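Local coordinates for protein polyketide synthase PksR (Bacillus subtilis, PDB 4U3V) that takes part in intermediate steps of bacillaene synthesis, this chain being its double-hotdog enoyl-isomerase domain, which has the fold of polyketide synthase dehydratase domains, at residues P29-Q34 / G59-E64; S85-K90 / K123-G128; H147-L152 / H181-A186; P205-S210 / T274-S279; G226-F231 / D259-D264. All coordinates share one frame; numbering follows the deposited sequence.

Contact 1: P29-Q34 / G59-E64; sequences PVIQDQ and GSLAIE
Ile31 lies against the helix with both of its branches, one on the backbone and one on two side chains. Its CG1 rests 3.8 Å from Glu64 O, and its CG2 touches both Glu64 CB, 3.9 Å away, and Leu61 CD2 at 4.0 Å. The first torsion (chi1 -69°) sets CG2 anti to the backbone N and swings CG1 back beside it, and this splits the two branches between those partners. Ile31 and Leu61 run past one another in opposite directions, whereas Ile31 and Glu64 cross at about a right angle. Of the Glu64 side chain it is CB that touches Ile31; the bend at chi2 (-55°) helps carry the carboxylate off to Thr202, whose backbone N binds OE2. In the hotdog fold a helix is wrapped by an antiparallel sheet; here the sausage is helix 56-69 of the N-terminal hotdog, and strand 31-36 is an edge strand of the bun, bonded through its backbone to strand 94-102. The two short segments run roughly antiparallel, at 148°, with axes 8.8 Å apart at closest approach. Further along the strand, Asp33 touches Leu61 more loosely, CB to CD2 at 4.4 Å. Its carboxylate serves a different purpose: OD2 is hydrogen-bonded to Tyr201 OH and His199 ND1, and OD1 accepts from Gln34 N at 2.8 Å.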
# COMPACT_ATOMS: atom_id res chain seq x y z
N PRO A 29 -7.30 7.00 23.04
CA PRO A 29 -8.28 6.56 22.06
C PRO A 29 -7.64 5.60 21.06
O PRO A 29 -6.47 5.72 20.75
CB PRO A 29 -8.68 7.87 21.34
CG PRO A 29 -7.59 8.83 21.63
CD PRO A 29 -7.06 8.45 23.00
N VAL A 30 -8.42 4.64 20.59
CA VAL A 30 -7.93 3.76 19.55
C VAL A 30 -7.60 4.53 18.26
O VAL A 30 -8.21 5.57 17.94
CB VAL A 30 -8.95 2.63 19.30
CG1 VAL A 30 -10.19 3.17 18.62
CG2 VAL A 30 -8.33 1.51 18.48
N ILE A 31 -6.65 3.99 17.49
CA ILE A 31 -6.41 4.49 16.13
C ILE A 31 -7.66 4.26 15.26
O ILE A 31 -8.28 3.19 15.27
CB ILE A 31 -5.20 3.75 15.51
CG1 ILE A 31 -3.90 4.16 16.22
CG2 ILE A 31 -5.13 3.99 14.01
CD1 ILE A 31 -3.63 5.66 16.26
N GLN A 32 -8.08 5.31 14.55
CA GLN A 32 -9.38 5.28 13.87
C GLN A 32 -9.39 6.28 12.77
O GLN A 32 -8.72 7.34 12.85
CB GLN A 32 -10.55 5.54 14.84
CG GLN A 32 -10.42 6.81 15.65
CD GLN A 32 -11.40 6.84 16.82
OE1 GLN A 32 -12.60 7.07 16.61
NE2 GLN A 32 -10.92 6.52 18.03
N ASP A 33 -10.20 6.00 11.75
CA ASP A 33 -10.37 6.95 10.65
C ASP A 33 -11.81 6.73 10.11
O ASP A 33 -12.49 5.77 10.47
CB ASP A 33 -9.30 6.70 9.53
CG ASP A 33 -9.06 7.94 8.62
OD1 ASP A 33 -9.82 8.93 8.68
OD2 ASP A 33 -8.09 7.92 7.82
N GLN A 34 -12.24 7.61 9.23
CA GLN A 34 -13.60 7.52 8.66
C GLN A 34 -13.50 7.93 7.21
O GLN A 34 -12.78 8.87 6.86
CB GLN A 34 -14.57 8.50 9.32
CG GLN A 34 -14.85 8.28 10.78
CD GLN A 34 -16.12 9.00 11.19
OE1 GLN A 34 -16.53 9.96 10.55
NE2 GLN A 34 -16.74 8.53 12.26
N GLY A 59 -2.48 -1.17 5.42
CA GLY A 59 -1.08 -1.15 5.92
C GLY A 59 -0.79 0.18 6.63
O GLY A 59 -0.12 0.23 7.67
N SER A 60 -1.36 1.28 6.11
CA SER A 60 -1.14 2.58 6.78
C SER A 60 -1.76 2.63 8.19
O SER A 60 -1.16 3.21 9.12
CB SER A 60 -1.70 3.71 5.92
OG SER A 60 -0.92 3.84 4.70
N LEU A 61 -2.99 2.13 8.32
CA LEU A 61 -3.64 2.01 9.66
C LEU A 61 -2.87 1.07 10.57
O LEU A 61 -2.72 1.33 11.78
CB LEU A 61 -5.09 1.50 9.52
CG LEU A 61 -6.08 2.58 9.07
CD1 LEU A 61 -7.39 1.93 8.61
CD2 LEU A 61 -6.30 3.53 10.25
N ALA A 62 -2.36 -0.02 10.01
CA ALA A 62 -1.54 -0.93 10.84
C ALA A 62 -0.25 -0.29 11.40
O ALA A 62 0.07 -0.48 12.57
CB ALA A 62 -1.22 -2.23 10.10
N ILE A 63 0.38 0.56 10.60
CA ILE A 63 1.60 1.29 11.00
C ILE A 63 1.28 2.33 12.08
O ILE A 63 2.02 2.49 13.06
CB ILE A 63 2.25 1.93 9.78
CG1 ILE A 63 2.85 0.83 8.90
CG2 ILE A 63 3.29 2.97 10.20
CD1 ILE A 63 3.24 1.31 7.51
N GLU A 64 0.16 3.03 11.93
CA GLU A 64 -0.29 3.92 12.99
C GLU A 64 -0.51 3.20 14.32
O GLU A 64 -0.19 3.76 15.37
CB GLU A 64 -1.57 4.67 12.60
CG GLU A 64 -1.36 5.63 11.46
CD GLU A 64 -0.25 6.62 11.72
OE1 GLU A 64 -0.09 7.03 12.90
OE2 GLU A 64 0.53 6.91 10.79

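Contact 2: S85-K90 / K123-G128; sequences SPIVIK and KPAAIG
Ile87 and Ala125 make the apolar, well-covered side of this contact: Ile87 CD1 comes 3.9 Å from Ala125 CB. The isoleucine reaches that far because CG1 lies beside its backbone N and the chain then runs on extended, chi2 179°, so that CD1 alone does the touching across the gap. Both side chains also lie on Tyr58 of helix 56-69, and Ile87 packs on Tyr114 of strand 108-116 as well; the methyl-to-methyl meeting is thus one corner of a larger buried cluster.

The Ser85 end is polar and partly exposed, and its one hydrogen bond across the contact is weak: Ser85 N points to Ala125 O at 3.5 Å, although the N-H...O angle of 158° is fairly straight. Next to it, Ser85 CB rests against Pro124 O at 3.7 Å, a van der Waals touch. The hydroxyl takes no part across the contact: it bonds within its own segment, OG to Pro86 O at 3.2 Å, standing well above the carbonyl plane. Ser85 O, in contrast, is buried here without a hydrogen-bonding partner in the model. Pro86, on the outer side, is exposed and its CB points away from 123-128.

Strand 121-132 turns a corner at Ala125, where Ala125 and Ala126 both face Ile112 of the neighbouring strand. Two residues set against one on the adjacent antiparallel strand make a classic beta bulge, here in the sheet of the N-terminal hotdog.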
# COMPACT_ATOMS: atom_id res chain seq x y z
N SER A 85 -11.77 -8.63 3.61
CA SER A 85 -13.05 -8.31 3.01
C SER A 85 -12.96 -6.91 2.41
O SER A 85 -12.47 -5.99 3.07
CB SER A 85 -14.13 -8.34 4.10
OG SER A 85 -15.28 -7.63 3.69
N PRO A 86 -13.38 -6.75 1.15
CA PRO A 86 -13.38 -5.39 0.61
C PRO A 86 -14.45 -4.55 1.30
O PRO A 86 -15.48 -5.09 1.73
CB PRO A 86 -13.73 -5.57 -0.86
CG PRO A 86 -14.38 -6.93 -0.95
CD PRO A 86 -13.83 -7.76 0.17
N ILE A 87 -14.20 -3.26 1.42
CA ILE A 87 -15.19 -2.36 1.97
C ILE A 87 -15.81 -1.53 0.88
O ILE A 87 -15.15 -0.69 0.28
CB ILE A 87 -14.57 -1.42 3.00
CG1 ILE A 87 -13.94 -2.23 4.13
CG2 ILE A 87 -15.59 -0.43 3.51
CD1 ILE A 87 -13.28 -1.35 5.17
N VAL A 88 -17.12 -1.71 0.67
CA VAL A 88 -17.85 -0.90 -0.32
C VAL A 88 -18.56 0.25 0.37
O VAL A 88 -19.23 0.06 1.39
CB VAL A 88 -18.95 -1.72 -1.02
CG1 VAL A 88 -19.75 -0.82 -1.96
CG2 VAL A 88 -18.38 -2.92 -1.74
N ILE A 89 -18.45 1.45 -0.18
CA ILE A 89 -19.08 2.59 0.41
C ILE A 89 -20.19 3.04 -0.52
O ILE A 89 -19.95 3.24 -1.71
CB ILE A 89 -18.07 3.73 0.54
CG1 ILE A 89 -16.83 3.19 1.30
CG2 ILE A 89 -18.65 4.93 1.25
CD1 ILE A 89 -15.96 4.28 1.87
N LYS A 90 -21.42 3.04 0.00
CA LYS A 90 -22.56 3.43 -0.84
C LYS A 90 -22.89 4.88 -0.66
O LYS A 90 -22.46 5.52 0.29
CB LYS A 90 -23.78 2.56 -0.53
CG LYS A 90 -23.56 1.09 -0.76
CD LYS A 90 -24.74 0.25 -0.31
CE LYS A 90 -24.54 -1.19 -0.73
NZ LYS A 90 -23.90 -1.32 -2.07
N LYS A 123 -16.78 -5.49 11.70
CA LYS A 123 -16.42 -6.64 10.89
C LYS A 123 -14.95 -6.48 10.52
O LYS A 123 -14.51 -5.35 10.30
CB LYS A 123 -17.25 -6.60 9.61
CG LYS A 123 -18.72 -6.95 9.78
CD LYS A 123 -19.30 -7.50 8.48
CE LYS A 123 -19.19 -9.01 8.41
NZ LYS A 123 -20.31 -9.68 9.13
N PRO A 124 -14.18 -7.58 10.42
CA PRO A 124 -12.77 -7.46 10.03
C PRO A 124 -12.53 -7.10 8.54
O PRO A 124 -13.19 -7.66 7.63
CB PRO A 124 -12.16 -8.82 10.42
CG PRO A 124 -13.33 -9.76 10.41
CD PRO A 124 -14.53 -8.95 10.86
N ALA A 125 -11.73 -6.07 8.32
CA ALA A 125 -11.31 -5.69 6.98
C ALA A 125 -9.93 -6.30 6.68
O ALA A 125 -9.65 -6.69 5.53
CB ALA A 125 -11.22 -4.17 6.87
N ALA A 126 -9.07 -6.30 7.69
CA ALA A 126 -7.67 -6.81 7.54
C ALA A 126 -7.13 -7.31 8.85
O ALA A 126 -7.56 -6.87 9.90
CB ALA A 126 -6.75 -5.71 6.98
N ILE A 127 -6.13 -8.20 8.79
CA ILE A 127 -5.49 -8.71 9.99
C ILE A 127 -4.02 -8.79 9.70
O ILE A 127 -3.62 -8.96 8.54
CB ILE A 127 -6.04 -10.11 10.35
CG1 ILE A 127 -5.81 -11.10 9.20
CG2 ILE A 127 -7.52 -10.02 10.69
CD1 ILE A 127 -5.24 -12.44 9.61
N GLY A 128 -3.22 -8.46 10.71
CA GLY A 128 -1.75 -8.61 10.63
C GLY A 128 -1.09 -8.73 11.99
O GLY A 128 -1.76 -8.94 13.01

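Contact 3: H147-L152 / H181-A186; sequences HSLTKL and HKSILA
Ser183 is the first residue of 181-186 to meet the other segment: its OG lies 3.8 Å from Leu149 CD2, a van der Waals touch between a hydroxyl and a methyl. Just before it, Asp180 OD1 accepts from the backbone N atoms of both Lys182 and Ser183, fixing the turn that leads into the strand.

Ile184 comes next, and its side chain leaves Leu149 alone to find Leu152 instead. The two meet through their CD1 methyls at 4.4 Å, a loose apolar contact. CG1 stands anti to the backbone N (chi1 -167°) and chi2 is also near anti, an extended shape that carries CD1 out to the leucine.

With Leu185 the chain comes back to Leu149. The touching atom on this side is CB, 3.8 Å from Leu149 CD1, and the two side chains cross at about a right angle. Leu149 spreads its two methyls along one face of the strand, CD2 on Ser183 and CD1 on Leu185, residues two apart, while the intervening Ile184 is engaged by Leu152.

No hydrogen bond joins the two segments directly, since strand 174-180 stands between strands 150-151 and 183-190 in the C-terminal hotdog: Thr150 and Leu152 bond to Arg179 and Leu177, and Leu185 bonds to Tyr178. On its other edge, strand 183-190 pairs with 247-257, and Ile184 also packs against Ser217 and Phe218 of helix 205-219.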
# COMPACT_ATOMS: atom_id res chain seq x y z
N HIS A 147 19.61 2.25 -16.17
CA HIS A 147 20.37 1.95 -17.39
C HIS A 147 20.01 0.63 -18.03
O HIS A 147 19.90 0.54 -19.25
CB HIS A 147 21.87 2.05 -17.08
CG HIS A 147 22.77 1.61 -18.20
ND1 HIS A 147 22.93 2.33 -19.33
CD2 HIS A 147 23.62 0.51 -18.30
CE1 HIS A 147 23.81 1.70 -20.14
NE2 HIS A 147 24.24 0.59 -19.50
N SER A 148 19.75 -0.40 -17.22
CA SER A 148 19.45 -1.74 -17.74
C SER A 148 17.97 -2.01 -18.09
O SER A 148 17.65 -3.03 -18.70
CB SER A 148 20.01 -2.84 -16.82
OG SER A 148 19.82 -2.51 -15.46
N LEU A 149 17.11 -1.06 -17.76
CA LEU A 149 15.66 -1.20 -17.99
C LEU A 149 15.21 -0.37 -19.18
O LEU A 149 15.96 0.46 -19.68
CB LEU A 149 14.88 -0.78 -16.71
CG LEU A 149 15.35 -1.52 -15.45
CD1 LEU A 149 14.66 -0.95 -14.22
CD2 LEU A 149 15.04 -3.00 -15.60
N THR A 150 14.01 -0.65 -19.69
CA THR A 150 13.44 0.09 -20.80
C THR A 150 12.48 1.15 -20.27
O THR A 150 11.49 0.82 -19.60
CB THR A 150 12.68 -0.84 -21.77
OG1 THR A 150 13.56 -1.84 -22.28
CG2 THR A 150 12.08 -0.06 -22.93
N LYS A 151 12.76 2.41 -20.58
CA LYS A 151 11.82 3.50 -20.27
C LYS A 151 10.50 3.35 -21.01
O LYS A 151 10.45 3.06 -22.21
CB LYS A 151 12.44 4.87 -20.58
CG LYS A 151 11.54 6.03 -20.20
CD LYS A 151 12.21 7.37 -20.52
CE LYS A 151 11.48 8.52 -19.87
NZ LYS A 151 11.42 8.31 -18.40
N LEU A 152 9.40 3.52 -20.28
CA LEU A 152 8.06 3.43 -20.85
C LEU A 152 7.51 4.84 -21.08
O LEU A 152 7.93 5.78 -20.42
CB LEU A 152 7.11 2.69 -19.89
CG LEU A 152 7.65 1.31 -19.49
CD1 LEU A 152 6.61 0.63 -18.60
CD2 LEU A 152 7.92 0.47 -20.72
N HIS A 181 11.56 -7.79 -17.84
CA HIS A 181 10.76 -8.98 -17.58
C HIS A 181 10.58 -9.36 -16.14
O HIS A 181 9.75 -10.25 -15.83
CB HIS A 181 11.32 -10.18 -18.37
CG HIS A 181 12.68 -10.65 -17.90
ND1 HIS A 181 13.83 -9.99 -18.19
CD2 HIS A 181 13.06 -11.76 -17.12
CE1 HIS A 181 14.87 -10.59 -17.57
NE2 HIS A 181 14.40 -11.68 -16.92
N LYS A 182 11.39 -8.81 -15.24
CA LYS A 182 11.25 -9.27 -13.85
C LYS A 182 11.15 -8.16 -12.83
O LYS A 182 11.13 -8.42 -11.63
CB LYS A 182 12.40 -10.19 -13.46
CG LYS A 182 13.76 -9.56 -13.75
CD LYS A 182 14.89 -10.56 -13.51
CE LYS A 182 16.24 -9.96 -13.88
NZ LYS A 182 16.24 -8.46 -13.76
N SER A 183 11.25 -6.92 -13.29
CA SER A 183 11.19 -5.78 -12.37
C SER A 183 10.61 -4.53 -13.00
O SER A 183 10.56 -4.38 -14.24
CB SER A 183 12.57 -5.45 -11.78
OG SER A 183 13.45 -5.12 -12.82
N ILE A 184 10.29 -3.56 -12.15
CA ILE A 184 9.93 -2.23 -12.67
C ILE A 184 10.44 -1.20 -11.70
O ILE A 184 10.46 -1.45 -10.50
CB ILE A 184 8.41 -2.10 -12.96
CG1 ILE A 184 8.12 -0.83 -13.81
CG2 ILE A 184 7.57 -2.23 -11.67
CD1 ILE A 184 6.75 -0.85 -14.47
N LEU A 185 10.87 -0.05 -12.22
CA LEU A 185 11.39 1.04 -11.38
C LEU A 185 10.52 2.25 -11.67
O LEU A 185 10.28 2.59 -12.82
CB LEU A 185 12.88 1.33 -11.69
CG LEU A 185 13.43 2.63 -11.10
CD1 LEU A 185 13.76 2.38 -9.65
CD2 LEU A 185 14.68 3.05 -11.91
N ALA A 186 9.86 2.78 -10.64
CA ALA A 186 8.90 3.85 -10.81
C ALA A 186 9.40 5.08 -10.05
O ALA A 186 9.87 4.96 -8.91
CB ALA A 186 7.53 3.44 -10.26

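Contact 4: P205-S210 / T274-S279; sequences PLMTNS and TVLHYS
The polar link is a single hydrogen bond, Thr208 OG1 to Tyr278 OH at 2.7 Å, in which either hydroxyl could be the donor. Thr208 OG1 meets the phenol at the edge of the ring, near its plane. The threonine offers this oxygen by holding OG1 beside its own backbone N (chi1 -55°), while its methyl CG2 is left to graze Tyr278 CE1 at 4.1 Å. The bond joins two buried side chains, so each hydroxyl finds a partner inside the core. Thr208 is tied to the same strand a second time, through its backbone O, which accepts from Tyr281 OH.

Helix 205-219 is the central helix of the C-terminal hotdog, and strand 274-283 is one of the strands of the bun around it; the short segments cross at -50° with their axes 11.3 Å apart. Tyr278 spans most of that separation from the strand side.

Apolar packing is carried by Met207. Its CG, anti to the backbone N, meets Leu276 CD2 at 3.7 Å, the two side chains reaching toward each other tip to tip. Beyond CG the methionine bends at chi2 and chi3, and the side chain as a whole also packs on Val267, Ile188 and Leu190 of neighbouring strands. A close carbon-to-oxygen packing contact completes the set: the same Met207 CG lies 3.3 Å from Tyr278 OH, near the ring plane, on the other side of the C-O bond from Thr208 OG1.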
# COMPACT_ATOMS: atom_id res chain seq x y z
N PRO A 205 -1.07 5.96 2.51
CA PRO A 205 -1.65 4.92 1.63
C PRO A 205 -1.32 5.18 0.19
O PRO A 205 -1.31 4.24 -0.62
CB PRO A 205 -3.16 5.04 1.85
CG PRO A 205 -3.37 6.20 2.73
CD PRO A 205 -2.08 6.65 3.33
N LEU A 206 -1.04 6.44 -0.18
CA LEU A 206 -0.63 6.68 -1.56
C LEU A 206 0.69 6.02 -1.90
O LEU A 206 0.91 5.70 -3.07
CB LEU A 206 -0.58 8.17 -1.93
CG LEU A 206 -1.90 8.95 -1.75
CD1 LEU A 206 -1.69 10.41 -2.13
CD2 LEU A 206 -3.03 8.33 -2.56
N MET A 207 1.52 5.75 -0.89
CA MET A 207 2.83 5.10 -1.16
C MET A 207 2.58 3.63 -1.53
O MET A 207 2.95 3.13 -2.62
CB MET A 207 3.69 5.18 0.10
CG MET A 207 4.94 4.31 0.06
SD MET A 207 6.12 5.17 -0.99
CE MET A 207 6.73 6.27 0.30
N THR A 208 1.82 2.97 -0.68
CA THR A 208 1.49 1.57 -0.94
C THR A 208 0.68 1.42 -2.20
O THR A 208 0.90 0.52 -3.02
CB THR A 208 0.70 1.04 0.28
OG1 THR A 208 1.49 1.27 1.46
CG2 THR A 208 0.37 -0.43 0.11
N ASN A 209 -0.25 2.32 -2.45
CA ASN A 209 -1.02 2.17 -3.64
C ASN A 209 -0.16 2.40 -4.91
O ASN A 209 -0.45 1.83 -5.95
CB ASN A 209 -2.22 3.12 -3.63
CG ASN A 209 -3.22 2.78 -4.70
OD1 ASN A 209 -3.94 1.78 -4.58
ND2 ASN A 209 -3.27 3.60 -5.79
N SER A 210 0.83 3.30 -4.83
CA SER A 210 1.69 3.56 -5.98
C SER A 210 2.43 2.29 -6.34
O SER A 210 2.63 2.00 -7.54
CB SER A 210 2.69 4.67 -5.66
OG SER A 210 1.95 5.88 -5.53
N THR A 274 17.46 3.41 0.71
CA THR A 274 16.08 2.95 0.96
C THR A 274 15.47 3.43 2.27
O THR A 274 16.16 3.56 3.29
CB THR A 274 15.95 1.43 1.03
OG1 THR A 274 16.63 0.90 2.17
CG2 THR A 274 16.42 0.77 -0.28
N VAL A 275 14.18 3.77 2.21
CA VAL A 275 13.50 4.39 3.35
C VAL A 275 12.25 3.63 3.81
O VAL A 275 11.70 3.91 4.88
CB VAL A 275 13.12 5.84 2.96
CG1 VAL A 275 14.38 6.70 2.73
CG2 VAL A 275 12.27 5.86 1.71
N LEU A 276 11.91 2.55 3.08
CA LEU A 276 10.77 1.73 3.44
C LEU A 276 10.87 0.47 2.56
O LEU A 276 11.28 0.59 1.40
CB LEU A 276 9.50 2.51 3.08
CG LEU A 276 8.14 1.80 3.10
CD1 LEU A 276 7.83 1.30 4.49
CD2 LEU A 276 7.04 2.79 2.64
N HIS A 277 10.65 -0.69 3.17
CA HIS A 277 10.74 -2.00 2.48
C HIS A 277 9.42 -2.71 2.60
O HIS A 277 8.88 -2.87 3.70
CB HIS A 277 11.82 -2.93 3.06
CG HIS A 277 13.20 -2.30 3.19
ND1 HIS A 277 14.03 -2.59 4.24
CD2 HIS A 277 13.88 -1.37 2.40
CE1 HIS A 277 15.14 -1.83 4.14
NE2 HIS A 277 15.08 -1.14 2.99
N TYR A 278 8.93 -3.23 1.47
CA TYR A 278 7.86 -4.24 1.51
C TYR A 278 8.39 -5.55 0.97
O TYR A 278 9.12 -5.56 -0.01
CB TYR A 278 6.71 -3.86 0.55
CG TYR A 278 6.09 -2.49 0.77
CD1 TYR A 278 4.83 -2.37 1.37
CD2 TYR A 278 6.69 -1.35 0.28
CE1 TYR A 278 4.21 -1.14 1.49
CE2 TYR A 278 6.06 -0.11 0.36
CZ TYR A 278 4.83 -0.00 0.99
OH TYR A 278 4.20 1.23 1.05
N SER A 279 7.94 -6.65 1.53
CA SER A 279 8.32 -7.96 1.01
C SER A 279 7.08 -8.85 0.90
O SER A 279 6.15 -8.78 1.73
CB SER A 279 9.45 -8.55 1.88
OG SER A 279 8.98 -9.62 2.68

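Contact 5: G226-F231 / D259-D264; sequences GGFLPF and DMLLFD
Met260 lays its terminal methyl over one face of the Phe231 ring, a Met-aromatic contact in the C-terminal hotdog between strands 230-239 and 260-268, which are separated by strand 274-283. From CB the chain runs to CG, beside the backbone N, and successive bends at chi2 (-67°) and chi3 (-52°) fold it so that sulfur and methyl are brought above the phenylalanine. SD stands above the ring at a distance, 4.7 Å from its centroid. CE, at the tip, does the real touching: it lies 3.7 Å from Phe231 CG and 4.0 Å from the centroid, 25° off the normal, a CH-pi contact displaced toward the rim where the ring joins CB. The two side chains cross at about a right angle.

Phe231 is exposed, so this half of the contact lies at the surface; the other half is better covered. There Phe228 leans on Leu261, which is buried, and on Leu216 and Leu219 of helix 205-219. The Phe228 and Leu261 side chains cross at a slant, and Leu261 CD1 makes the touch, 3.8 Å from Phe228 CE1 and 4.0 Å from Phe228 CD1.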
# COMPACT_ATOMS: atom_id res chain seq x y z
N GLY A 226 -7.62 -10.30 -18.02
CA GLY A 226 -8.22 -10.46 -16.70
C GLY A 226 -7.36 -9.86 -15.60
O GLY A 226 -6.13 -9.88 -15.67
N GLY A 227 -8.01 -9.37 -14.56
CA GLY A 227 -7.39 -8.40 -13.68
C GLY A 227 -6.60 -9.07 -12.58
O GLY A 227 -6.26 -10.25 -12.65
N PHE A 228 -6.27 -8.28 -11.57
CA PHE A 228 -5.61 -8.77 -10.39
C PHE A 228 -6.32 -8.11 -9.23
O PHE A 228 -7.26 -7.34 -9.46
CB PHE A 228 -4.15 -8.34 -10.46
CG PHE A 228 -3.46 -8.78 -11.73
CD1 PHE A 228 -2.80 -10.00 -11.79
CD2 PHE A 228 -3.54 -8.00 -12.88
CE1 PHE A 228 -2.24 -10.44 -12.98
CE2 PHE A 228 -2.91 -8.40 -14.05
CZ PHE A 228 -2.27 -9.62 -14.10
N LEU A 229 -5.96 -8.48 -7.99
CA LEU A 229 -6.41 -7.75 -6.81
C LEU A 229 -5.45 -7.95 -5.65
O LEU A 229 -4.96 -9.07 -5.47
CB LEU A 229 -7.82 -8.22 -6.43
CG LEU A 229 -8.93 -7.36 -7.03
CD1 LEU A 229 -10.19 -8.18 -7.32
CD2 LEU A 229 -9.24 -6.17 -6.14
N PRO A 230 -5.05 -6.87 -4.96
CA PRO A 230 -4.12 -6.99 -3.84
C PRO A 230 -4.75 -7.87 -2.75
O PRO A 230 -5.96 -7.81 -2.50
CB PRO A 230 -3.98 -5.56 -3.33
CG PRO A 230 -4.31 -4.72 -4.51
CD PRO A 230 -5.42 -5.46 -5.19
N PHE A 231 -3.93 -8.74 -2.19
CA PHE A 231 -4.35 -9.81 -1.28
C PHE A 231 -3.73 -9.56 0.12
O PHE A 231 -4.30 -9.91 1.16
CB PHE A 231 -3.82 -11.12 -1.87
CG PHE A 231 -4.17 -12.35 -1.08
CD1 PHE A 231 -5.34 -13.06 -1.35
CD2 PHE A 231 -3.27 -12.87 -0.16
CE1 PHE A 231 -5.63 -14.23 -0.67
CE2 PHE A 231 -3.57 -14.03 0.55
CZ PHE A 231 -4.75 -14.71 0.29
N ASP A 259 -1.56 -19.12 -8.73
CA ASP A 259 -2.20 -17.89 -9.23
C ASP A 259 -2.03 -16.69 -8.30
O ASP A 259 -2.86 -15.78 -8.27
CB ASP A 259 -3.69 -18.13 -9.51
CG ASP A 259 -3.92 -18.97 -10.75
OD1 ASP A 259 -3.51 -18.54 -11.85
OD2 ASP A 259 -4.52 -20.06 -10.62
N MET A 260 -0.97 -16.73 -7.49
CA MET A 260 -0.59 -15.57 -6.67
C MET A 260 0.75 -15.05 -7.20
O MET A 260 1.70 -15.81 -7.39
CB MET A 260 -0.42 -15.98 -5.22
CG MET A 260 -1.68 -16.61 -4.59
SD MET A 260 -3.00 -15.38 -4.47
CE MET A 260 -2.12 -14.06 -3.64
N LEU A 261 0.86 -13.74 -7.30
CA LEU A 261 2.11 -13.13 -7.76
C LEU A 261 2.59 -12.27 -6.60
O LEU A 261 1.86 -11.38 -6.16
CB LEU A 261 1.84 -12.20 -8.96
CG LEU A 261 1.40 -12.97 -10.21
CD1 LEU A 261 0.64 -12.04 -11.16
CD2 LEU A 261 2.64 -13.48 -10.88
N LEU A 262 3.80 -12.51 -6.11
CA LEU A 262 4.33 -11.77 -4.96
C LEU A 262 5.58 -11.00 -5.40
O LEU A 262 6.41 -11.49 -6.18
CB LEU A 262 4.73 -12.70 -3.81
CG LEU A 262 3.55 -13.09 -2.89
CD1 LEU A 262 2.55 -13.99 -3.59
CD2 LEU A 262 4.04 -13.72 -1.59
N PHE A 263 5.70 -9.79 -4.87
CA PHE A 263 6.73 -8.83 -5.27
C PHE A 263 7.44 -8.34 -4.04
O PHE A 263 6.85 -8.18 -2.98
CB PHE A 263 6.06 -7.61 -5.99
CG PHE A 263 5.40 -7.96 -7.26
CD1 PHE A 263 6.10 -7.89 -8.45
CD2 PHE A 263 4.09 -8.46 -7.25
CE1 PHE A 263 5.49 -8.26 -9.65
CE2 PHE A 263 3.50 -8.90 -8.45
CZ PHE A 263 4.19 -8.77 -9.64
N ASP A 264 8.73 -8.04 -4.18
CA ASP A 264 9.41 -7.18 -3.21
C ASP A 264 9.46 -5.74 -3.69
O ASP A 264 9.58 -5.46 -4.88
CB ASP A 264 10.84 -7.72 -2.90
CG ASP A 264 10.82 -8.97 -2.02
OD1 ASP A 264 9.72 -9.43 -1.60
OD2 ASP A 264 11.92 -9.54 -1.78

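From the N terminus, contact 1 closes first, setting edge strand 31-36 on helix 56-69; contact 2 follows in series, joining 85-90 to the bulged strand 121-132, and both belong to the N-terminal hotdog. The chain then enters the C-terminal hotdog, where contact 3 closes its own loop before helix 205-219 begins. Contact 4 spans the longest loop, from that helix to strand 274-283, and contact 5 opens and closes within it. The two touch where Ser279 CA meets Asp264 OD1 at 3.3 Å. Contacts 1 and 4 also meet in a packing contact, Ser60 OG 3.0 Å from Pro205 N, which brings the helices of the two hotdogs together.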